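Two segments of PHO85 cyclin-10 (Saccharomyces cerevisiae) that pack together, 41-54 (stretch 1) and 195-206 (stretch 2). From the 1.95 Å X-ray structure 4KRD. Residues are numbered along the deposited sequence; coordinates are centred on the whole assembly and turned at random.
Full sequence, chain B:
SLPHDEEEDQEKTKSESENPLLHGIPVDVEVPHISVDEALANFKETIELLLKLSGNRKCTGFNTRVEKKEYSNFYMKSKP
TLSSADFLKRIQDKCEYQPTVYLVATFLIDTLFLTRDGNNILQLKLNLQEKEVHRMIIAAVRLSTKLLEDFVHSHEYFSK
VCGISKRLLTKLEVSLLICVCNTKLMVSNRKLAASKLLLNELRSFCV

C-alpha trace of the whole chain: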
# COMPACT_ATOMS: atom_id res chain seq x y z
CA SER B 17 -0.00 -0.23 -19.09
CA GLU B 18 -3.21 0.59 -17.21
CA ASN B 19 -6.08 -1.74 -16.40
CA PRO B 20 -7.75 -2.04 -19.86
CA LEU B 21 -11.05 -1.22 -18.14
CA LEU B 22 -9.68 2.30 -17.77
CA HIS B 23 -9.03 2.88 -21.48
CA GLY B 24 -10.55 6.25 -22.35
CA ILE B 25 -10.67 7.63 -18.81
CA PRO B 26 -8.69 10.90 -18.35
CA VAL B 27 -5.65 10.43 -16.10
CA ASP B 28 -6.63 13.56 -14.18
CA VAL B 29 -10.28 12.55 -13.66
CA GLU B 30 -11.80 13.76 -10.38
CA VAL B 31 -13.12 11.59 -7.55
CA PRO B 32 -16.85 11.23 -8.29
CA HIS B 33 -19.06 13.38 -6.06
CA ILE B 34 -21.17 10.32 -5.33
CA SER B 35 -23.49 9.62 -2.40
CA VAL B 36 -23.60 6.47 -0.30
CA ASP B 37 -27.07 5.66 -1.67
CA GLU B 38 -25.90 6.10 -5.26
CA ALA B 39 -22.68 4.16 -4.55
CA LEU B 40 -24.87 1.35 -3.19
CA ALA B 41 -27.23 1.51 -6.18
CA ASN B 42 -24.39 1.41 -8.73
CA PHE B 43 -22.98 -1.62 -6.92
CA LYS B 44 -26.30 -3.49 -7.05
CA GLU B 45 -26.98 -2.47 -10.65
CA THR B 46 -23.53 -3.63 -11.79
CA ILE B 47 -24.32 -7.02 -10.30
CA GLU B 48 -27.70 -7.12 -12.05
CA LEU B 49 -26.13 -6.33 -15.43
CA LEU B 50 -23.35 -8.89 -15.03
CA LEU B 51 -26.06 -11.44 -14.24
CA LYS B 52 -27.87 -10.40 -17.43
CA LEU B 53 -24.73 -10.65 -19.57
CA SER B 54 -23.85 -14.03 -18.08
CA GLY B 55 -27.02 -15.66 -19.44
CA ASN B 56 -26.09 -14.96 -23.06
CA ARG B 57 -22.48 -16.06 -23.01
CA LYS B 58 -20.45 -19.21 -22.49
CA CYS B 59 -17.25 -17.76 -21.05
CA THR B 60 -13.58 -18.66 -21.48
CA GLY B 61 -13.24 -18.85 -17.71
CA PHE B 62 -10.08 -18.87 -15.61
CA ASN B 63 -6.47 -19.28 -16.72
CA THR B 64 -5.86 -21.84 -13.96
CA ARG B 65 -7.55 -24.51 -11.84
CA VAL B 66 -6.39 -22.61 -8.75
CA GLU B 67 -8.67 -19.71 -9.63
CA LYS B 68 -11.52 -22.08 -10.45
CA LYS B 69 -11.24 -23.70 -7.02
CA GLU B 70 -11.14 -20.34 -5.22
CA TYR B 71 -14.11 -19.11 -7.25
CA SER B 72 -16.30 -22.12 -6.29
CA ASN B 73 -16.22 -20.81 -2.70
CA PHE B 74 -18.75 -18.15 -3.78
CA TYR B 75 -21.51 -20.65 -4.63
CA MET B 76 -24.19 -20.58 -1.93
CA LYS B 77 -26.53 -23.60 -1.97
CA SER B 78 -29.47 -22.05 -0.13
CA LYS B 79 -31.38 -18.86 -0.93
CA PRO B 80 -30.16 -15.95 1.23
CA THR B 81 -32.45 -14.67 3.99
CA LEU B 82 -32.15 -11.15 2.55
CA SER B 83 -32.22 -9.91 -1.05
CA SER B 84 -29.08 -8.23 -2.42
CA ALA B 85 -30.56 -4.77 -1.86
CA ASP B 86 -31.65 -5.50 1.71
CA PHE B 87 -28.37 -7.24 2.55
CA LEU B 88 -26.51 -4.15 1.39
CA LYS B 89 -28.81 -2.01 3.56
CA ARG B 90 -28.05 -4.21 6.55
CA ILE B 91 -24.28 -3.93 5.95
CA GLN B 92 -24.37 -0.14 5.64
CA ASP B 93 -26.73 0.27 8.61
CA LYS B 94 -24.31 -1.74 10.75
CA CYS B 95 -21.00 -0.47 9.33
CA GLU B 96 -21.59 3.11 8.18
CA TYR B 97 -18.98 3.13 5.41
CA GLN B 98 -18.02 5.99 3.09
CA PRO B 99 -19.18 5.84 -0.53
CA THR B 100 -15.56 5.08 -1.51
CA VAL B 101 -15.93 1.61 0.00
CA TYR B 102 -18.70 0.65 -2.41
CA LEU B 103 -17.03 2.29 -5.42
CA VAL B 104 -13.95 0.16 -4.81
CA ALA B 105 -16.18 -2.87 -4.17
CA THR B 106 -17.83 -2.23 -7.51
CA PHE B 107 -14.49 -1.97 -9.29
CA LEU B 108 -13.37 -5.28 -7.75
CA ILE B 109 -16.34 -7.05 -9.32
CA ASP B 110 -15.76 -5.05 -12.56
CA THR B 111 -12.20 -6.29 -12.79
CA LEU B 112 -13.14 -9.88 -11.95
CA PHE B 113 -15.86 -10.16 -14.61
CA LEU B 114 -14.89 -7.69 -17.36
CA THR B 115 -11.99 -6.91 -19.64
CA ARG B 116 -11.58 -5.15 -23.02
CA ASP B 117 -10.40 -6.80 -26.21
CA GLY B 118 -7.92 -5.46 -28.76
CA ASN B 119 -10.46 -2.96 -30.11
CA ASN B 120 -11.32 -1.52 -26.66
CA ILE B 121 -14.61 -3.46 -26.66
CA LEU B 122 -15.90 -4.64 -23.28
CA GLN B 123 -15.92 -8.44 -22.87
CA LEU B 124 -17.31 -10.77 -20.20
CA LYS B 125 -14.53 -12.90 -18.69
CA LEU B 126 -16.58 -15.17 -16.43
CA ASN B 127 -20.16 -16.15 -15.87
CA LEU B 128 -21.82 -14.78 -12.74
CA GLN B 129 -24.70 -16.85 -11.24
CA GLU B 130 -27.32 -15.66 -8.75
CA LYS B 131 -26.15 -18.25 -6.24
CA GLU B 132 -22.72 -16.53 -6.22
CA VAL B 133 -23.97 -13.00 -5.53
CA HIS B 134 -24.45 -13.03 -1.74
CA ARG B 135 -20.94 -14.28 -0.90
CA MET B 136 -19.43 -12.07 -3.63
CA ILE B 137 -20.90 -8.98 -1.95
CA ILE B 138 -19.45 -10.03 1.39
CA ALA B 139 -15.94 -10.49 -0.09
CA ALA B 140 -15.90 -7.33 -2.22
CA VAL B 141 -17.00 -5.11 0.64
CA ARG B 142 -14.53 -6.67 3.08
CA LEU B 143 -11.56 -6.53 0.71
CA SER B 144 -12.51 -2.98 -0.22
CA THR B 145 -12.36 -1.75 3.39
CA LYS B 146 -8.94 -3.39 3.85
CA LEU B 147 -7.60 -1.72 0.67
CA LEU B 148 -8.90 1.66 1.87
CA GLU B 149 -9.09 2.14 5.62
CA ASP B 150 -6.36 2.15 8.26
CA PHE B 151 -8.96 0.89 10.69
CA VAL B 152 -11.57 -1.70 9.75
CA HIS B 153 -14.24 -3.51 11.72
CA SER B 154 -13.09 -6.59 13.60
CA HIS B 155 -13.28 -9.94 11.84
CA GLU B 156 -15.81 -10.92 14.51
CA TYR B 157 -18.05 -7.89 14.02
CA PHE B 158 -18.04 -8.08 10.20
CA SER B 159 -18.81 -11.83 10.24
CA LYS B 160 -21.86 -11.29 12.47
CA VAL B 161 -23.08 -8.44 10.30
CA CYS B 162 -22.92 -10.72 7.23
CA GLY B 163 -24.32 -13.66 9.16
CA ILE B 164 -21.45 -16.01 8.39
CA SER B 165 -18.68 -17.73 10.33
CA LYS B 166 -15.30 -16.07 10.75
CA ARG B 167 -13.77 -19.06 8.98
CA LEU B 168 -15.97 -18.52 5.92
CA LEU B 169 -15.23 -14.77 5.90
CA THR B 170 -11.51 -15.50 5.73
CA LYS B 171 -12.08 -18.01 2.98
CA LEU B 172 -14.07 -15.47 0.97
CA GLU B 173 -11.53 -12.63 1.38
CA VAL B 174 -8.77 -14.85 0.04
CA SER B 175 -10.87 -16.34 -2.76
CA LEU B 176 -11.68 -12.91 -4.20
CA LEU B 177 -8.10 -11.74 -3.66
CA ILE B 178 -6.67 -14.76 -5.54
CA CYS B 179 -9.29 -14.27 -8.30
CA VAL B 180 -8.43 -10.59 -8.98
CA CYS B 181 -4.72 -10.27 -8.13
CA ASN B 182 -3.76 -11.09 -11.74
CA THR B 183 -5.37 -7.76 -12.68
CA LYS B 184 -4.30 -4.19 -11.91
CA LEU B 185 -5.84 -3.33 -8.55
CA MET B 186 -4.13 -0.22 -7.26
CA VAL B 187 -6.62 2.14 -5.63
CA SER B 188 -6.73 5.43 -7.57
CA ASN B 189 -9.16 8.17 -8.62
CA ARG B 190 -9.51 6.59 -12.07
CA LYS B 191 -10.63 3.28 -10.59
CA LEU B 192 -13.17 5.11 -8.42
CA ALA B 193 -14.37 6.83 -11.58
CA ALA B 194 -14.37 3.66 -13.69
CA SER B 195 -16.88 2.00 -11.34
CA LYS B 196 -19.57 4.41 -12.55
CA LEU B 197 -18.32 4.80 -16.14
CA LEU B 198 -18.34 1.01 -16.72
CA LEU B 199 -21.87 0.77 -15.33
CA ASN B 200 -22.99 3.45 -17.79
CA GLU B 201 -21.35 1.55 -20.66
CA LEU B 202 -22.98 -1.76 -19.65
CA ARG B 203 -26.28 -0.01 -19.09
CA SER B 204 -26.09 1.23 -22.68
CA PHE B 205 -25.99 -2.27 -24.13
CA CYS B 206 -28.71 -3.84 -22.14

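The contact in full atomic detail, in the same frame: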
# COMPACT_ATOMS: atom_id res chain seq x y z
N ALA B 41 -26.42 1.82 -5.01
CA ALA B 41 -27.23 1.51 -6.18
C ALA B 41 -26.38 1.08 -7.39
O ALA B 41 -26.73 0.14 -8.09
CB ALA B 41 -28.12 2.71 -6.56
N ASN B 42 -25.27 1.77 -7.62
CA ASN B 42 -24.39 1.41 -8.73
C ASN B 42 -23.80 0.02 -8.54
O ASN B 42 -23.60 -0.72 -9.50
CB ASN B 42 -23.27 2.44 -8.90
CG ASN B 42 -23.80 3.80 -9.28
OD1 ASN B 42 -24.97 3.94 -9.65
ND2 ASN B 42 -22.95 4.81 -9.20
N PHE B 43 -23.52 -0.32 -7.28
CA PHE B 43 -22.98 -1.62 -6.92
C PHE B 43 -24.00 -2.70 -7.28
O PHE B 43 -23.71 -3.63 -8.03
CB PHE B 43 -22.68 -1.60 -5.41
CG PHE B 43 -21.92 -2.80 -4.90
CD1 PHE B 43 -21.17 -3.59 -5.75
CD2 PHE B 43 -21.94 -3.10 -3.54
CE1 PHE B 43 -20.46 -4.68 -5.26
CE2 PHE B 43 -21.23 -4.19 -3.04
CZ PHE B 43 -20.50 -4.99 -3.91
N LYS B 44 -25.21 -2.56 -6.75
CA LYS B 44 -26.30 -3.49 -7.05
C LYS B 44 -26.58 -3.60 -8.54
O LYS B 44 -26.75 -4.69 -9.08
CB LYS B 44 -27.56 -3.07 -6.29
N GLU B 45 -26.63 -2.46 -9.23
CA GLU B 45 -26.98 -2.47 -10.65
C GLU B 45 -25.90 -3.13 -11.51
O GLU B 45 -26.19 -3.79 -12.51
CB GLU B 45 -27.30 -1.06 -11.14
CG GLU B 45 -28.01 -1.02 -12.49
CD GLU B 45 -28.23 0.39 -12.98
OE1 GLU B 45 -27.93 1.34 -12.23
OE2 GLU B 45 -28.71 0.57 -14.12
N THR B 46 -24.64 -2.97 -11.11
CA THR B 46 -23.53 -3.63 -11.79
C THR B 46 -23.70 -5.14 -11.69
O THR B 46 -23.53 -5.87 -12.67
CB THR B 46 -22.16 -3.22 -11.19
OG1 THR B 46 -21.97 -1.81 -11.33
CG2 THR B 46 -21.01 -3.95 -11.89
N ILE B 47 -24.04 -5.61 -10.50
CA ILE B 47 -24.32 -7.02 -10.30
C ILE B 47 -25.48 -7.50 -11.20
O ILE B 47 -25.38 -8.52 -11.87
CB ILE B 47 -24.63 -7.35 -8.84
CG1 ILE B 47 -23.37 -7.17 -7.99
CG2 ILE B 47 -25.14 -8.79 -8.75
CD1 ILE B 47 -23.63 -6.96 -6.50
N GLU B 48 -26.56 -6.74 -11.21
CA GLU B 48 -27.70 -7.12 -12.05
C GLU B 48 -27.34 -7.22 -13.52
O GLU B 48 -27.78 -8.14 -14.20
CB GLU B 48 -28.88 -6.18 -11.82
CG GLU B 48 -29.49 -6.35 -10.44
CD GLU B 48 -30.52 -5.28 -10.10
OE1 GLU B 48 -30.90 -4.50 -11.01
OE2 GLU B 48 -30.94 -5.23 -8.92
N LEU B 49 -26.52 -6.30 -14.01
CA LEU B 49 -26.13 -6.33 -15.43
C LEU B 49 -25.15 -7.46 -15.75
O LEU B 49 -25.25 -8.10 -16.80
CB LEU B 49 -25.59 -4.98 -15.89
CG LEU B 49 -26.64 -3.88 -15.88
CD1 LEU B 49 -26.04 -2.52 -16.17
CD2 LEU B 49 -27.77 -4.19 -16.88
N LEU B 50 -24.23 -7.75 -14.84
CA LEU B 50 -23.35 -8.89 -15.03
C LEU B 50 -24.17 -10.18 -15.10
O LEU B 50 -23.88 -11.07 -15.89
CB LEU B 50 -22.31 -8.95 -13.91
CG LEU B 50 -21.29 -7.82 -14.02
CD1 LEU B 50 -20.40 -7.77 -12.77
CD2 LEU B 50 -20.48 -8.04 -15.29
N LEU B 51 -25.17 -10.28 -14.23
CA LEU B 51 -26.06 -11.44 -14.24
C LEU B 51 -26.75 -11.55 -15.60
O LEU B 51 -26.78 -12.62 -16.20
CB LEU B 51 -27.10 -11.31 -13.13
CG LEU B 51 -26.62 -11.64 -11.71
CD1 LEU B 51 -27.64 -11.19 -10.67
CD2 LEU B 51 -26.33 -13.13 -11.58
N LYS B 52 -27.26 -10.43 -16.10
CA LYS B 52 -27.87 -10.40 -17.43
C LYS B 52 -26.91 -10.88 -18.53
O LYS B 52 -27.25 -11.77 -19.31
CB LYS B 52 -28.37 -8.99 -17.77
CG LYS B 52 -29.66 -8.61 -17.08
CD LYS B 52 -30.33 -7.43 -17.79
CE LYS B 52 -31.66 -7.06 -17.13
NZ LYS B 52 -31.47 -6.59 -15.72
N LEU B 53 -25.73 -10.28 -18.59
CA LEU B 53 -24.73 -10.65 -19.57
C LEU B 53 -24.34 -12.12 -19.49
O LEU B 53 -24.01 -12.73 -20.51
CB LEU B 53 -23.46 -9.81 -19.38
CG LEU B 53 -23.29 -8.54 -20.20
CD1 LEU B 53 -24.49 -7.62 -20.05
CD2 LEU B 53 -22.00 -7.84 -19.75
N SER B 54 -24.35 -12.68 -18.29
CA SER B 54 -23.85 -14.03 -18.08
C SER B 54 -24.78 -15.10 -18.68
O SER B 54 -24.37 -16.23 -18.91
CB SER B 54 -23.61 -14.30 -16.60
OG SER B 54 -22.62 -13.42 -16.08
N SER B 195 -15.76 2.77 -11.88
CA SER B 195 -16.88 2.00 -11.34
C SER B 195 -18.21 2.50 -11.90
O SER B 195 -19.09 1.71 -12.23
CB SER B 195 -16.89 1.99 -9.81
OG SER B 195 -17.24 3.25 -9.28
N LYS B 196 -18.35 3.82 -12.00
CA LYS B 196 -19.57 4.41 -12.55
C LYS B 196 -19.56 4.46 -14.09
O LYS B 196 -20.59 4.24 -14.73
CB LYS B 196 -19.81 5.81 -11.98
CG LYS B 196 -21.13 6.42 -12.45
CD LYS B 196 -21.37 7.82 -11.88
CE LYS B 196 -22.73 8.36 -12.33
NZ LYS B 196 -23.06 9.67 -11.71
N LEU B 197 -18.41 4.75 -14.68
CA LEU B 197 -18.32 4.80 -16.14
C LEU B 197 -18.57 3.43 -16.80
O LEU B 197 -19.20 3.35 -17.86
CB LEU B 197 -16.99 5.41 -16.59
CG LEU B 197 -16.68 6.79 -15.99
CD1 LEU B 197 -15.32 7.31 -16.46
CD2 LEU B 197 -17.77 7.81 -16.30
N LEU B 198 -18.10 2.35 -16.18
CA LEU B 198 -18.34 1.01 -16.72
C LEU B 198 -19.81 0.60 -16.61
O LEU B 198 -20.34 -0.10 -17.47
CB LEU B 198 -17.46 -0.05 -16.04
CG LEU B 198 -15.95 0.09 -16.27
CD1 LEU B 198 -15.16 -0.73 -15.27
CD2 LEU B 198 -15.58 -0.28 -17.70
N LEU B 199 -20.46 1.03 -15.53
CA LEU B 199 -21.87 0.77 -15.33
C LEU B 199 -22.70 1.47 -16.41
O LEU B 199 -23.65 0.90 -16.94
CB LEU B 199 -22.30 1.28 -13.95
CG LEU B 199 -23.80 1.33 -13.70
CD1 LEU B 199 -24.39 -0.06 -13.78
CD2 LEU B 199 -24.09 1.98 -12.36
N ASN B 200 -22.33 2.71 -16.72
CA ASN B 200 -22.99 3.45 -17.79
C ASN B 200 -22.82 2.74 -19.13
O ASN B 200 -23.79 2.60 -19.89
CB ASN B 200 -22.49 4.90 -17.87
CG ASN B 200 -22.98 5.74 -16.69
OD1 ASN B 200 -23.82 5.31 -15.91
ND2 ASN B 200 -22.45 6.95 -16.57
N GLU B 201 -21.61 2.28 -19.42
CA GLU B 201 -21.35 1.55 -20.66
C GLU B 201 -22.16 0.25 -20.75
O GLU B 201 -22.74 -0.05 -21.78
CB GLU B 201 -19.85 1.29 -20.83
CG GLU B 201 -19.45 0.73 -22.20
CD GLU B 201 -17.95 0.65 -22.38
OE1 GLU B 201 -17.21 1.03 -21.45
OE2 GLU B 201 -17.50 0.20 -23.46
N LEU B 202 -22.20 -0.52 -19.66
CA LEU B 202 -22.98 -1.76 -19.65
C LEU B 202 -24.46 -1.45 -19.84
O LEU B 202 -25.17 -2.09 -20.63
CB LEU B 202 -22.81 -2.48 -18.32
CG LEU B 202 -21.51 -3.24 -18.11
CD1 LEU B 202 -21.39 -3.64 -16.65
CD2 LEU B 202 -21.49 -4.45 -19.02
N ARG B 203 -24.91 -0.47 -19.07
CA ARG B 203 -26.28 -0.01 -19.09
C ARG B 203 -26.70 0.26 -20.53
O ARG B 203 -27.81 -0.08 -20.94
CB ARG B 203 -26.39 1.26 -18.24
CG ARG B 203 -27.78 1.64 -17.81
CD ARG B 203 -27.78 2.15 -16.37
NE ARG B 203 -26.96 3.34 -16.18
CZ ARG B 203 -26.85 3.97 -15.01
NH1 ARG B 203 -27.50 3.51 -13.95
NH2 ARG B 203 -26.10 5.06 -14.89
N SER B 204 -25.79 0.85 -21.31
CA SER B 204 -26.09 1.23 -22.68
C SER B 204 -26.22 0.06 -23.66
O SER B 204 -26.69 0.24 -24.78
CB SER B 204 -25.02 2.20 -23.19
OG SER B 204 -23.89 1.49 -23.65
N PHE B 205 -25.84 -1.13 -23.25
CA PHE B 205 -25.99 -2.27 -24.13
C PHE B 205 -27.15 -3.13 -23.76
O PHE B 205 -27.58 -3.93 -24.52
CB PHE B 205 -24.76 -3.15 -24.12
CG PHE B 205 -23.51 -2.47 -24.53
CD1 PHE B 205 -23.50 -1.55 -25.53
CD2 PHE B 205 -22.34 -2.75 -23.88
CE1 PHE B 205 -22.34 -0.94 -25.87
CE2 PHE B 205 -21.21 -2.15 -24.22
CZ PHE B 205 -21.20 -1.25 -25.21
N CYS B 206 -27.63 -3.00 -22.56
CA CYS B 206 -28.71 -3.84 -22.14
C CYS B 206 -30.05 -3.14 -22.32
O CYS B 206 -30.62 -2.64 -21.37
CB CYS B 206 -28.49 -4.28 -20.69
SG CYS B 206 -27.05 -5.31 -20.43
O HOH W 1 -20.32 3.69 -9.04
O HOH W 2 -19.59 -0.93 -12.66

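The strongest polar link between the two helices of this PHO85 cyclin-10 contact is the salt bridge between E45 and R203. NH1 of R203 lies 2.8 Å from OE1 of E45, which sits at the edge of the guanidinium near its plane, and the same NH1 donates a hydrogen bond to E45 OE2 at 3.2 Å. E45 reaches across with chi1 and chi2 both t. R203's CA-to-CB bond points sideways, and the bend in its chain (chi2 140°, chi3 p) brings the guanidinium within reach of the acid. A weak hydrogen bond from R203 NH2 to N200 OD1, 2.5 Å, adds a contact within its own helix. Both charged ends belong to residues that are not fully buried, a suitable place for a long arginine and a glutamate.

Two waters extend the polar contact near S195. Water 1 accepts from N42 ND2 at 2.9 Å and donates to S195 OG at 3.1 Å; water 2 donates to T46 OG1 at 2.9 Å and to the backbone S195 O at 2.7 Å. T46 OG1 also donates to N42 O, 2.7 Å away, one turn back, so the buried threonine hydroxyl is satisfied within its helix as well as by solvent.

Apolar packing fills the space between. The helices run in broadly the same direction, at 41°, with their axes 10.1 Å apart at closest approach; T46 and L199 bring their CA atoms to 5.9 Å. Here L199 is the knob, set in a hole formed by N42, E45, T46 and L49. Its branched end suits this mixed pocket: CD2 is 3.5 Å from N42 OD1 and 3.9 Å from E45 OE1, while CD1 is 3.9 Å from T46 OG1 and 3.8 Å from L49 CD1. The amide of N42 thus lines the hole with one atom and holds water with the other.

Farther along, L49 points toward the partner helix, and its CD1 also packs 3.9 Å from L202 CB and 3.7 Å from the backbone N of R203. L49 and L202 are both buried, as their hydrocarbon side chains favour. L53, one turn after L49, places CD2 3.5 Å from L202 CD2 and CD1 3.5 Å from C206 SG. The sulfur also lies 3.8 Å from L49 CD2, so the cysteine, although exposed, packs against both leucines with a compact, weakly polar group. Together the stretches bury 584 Å², summed over both sides.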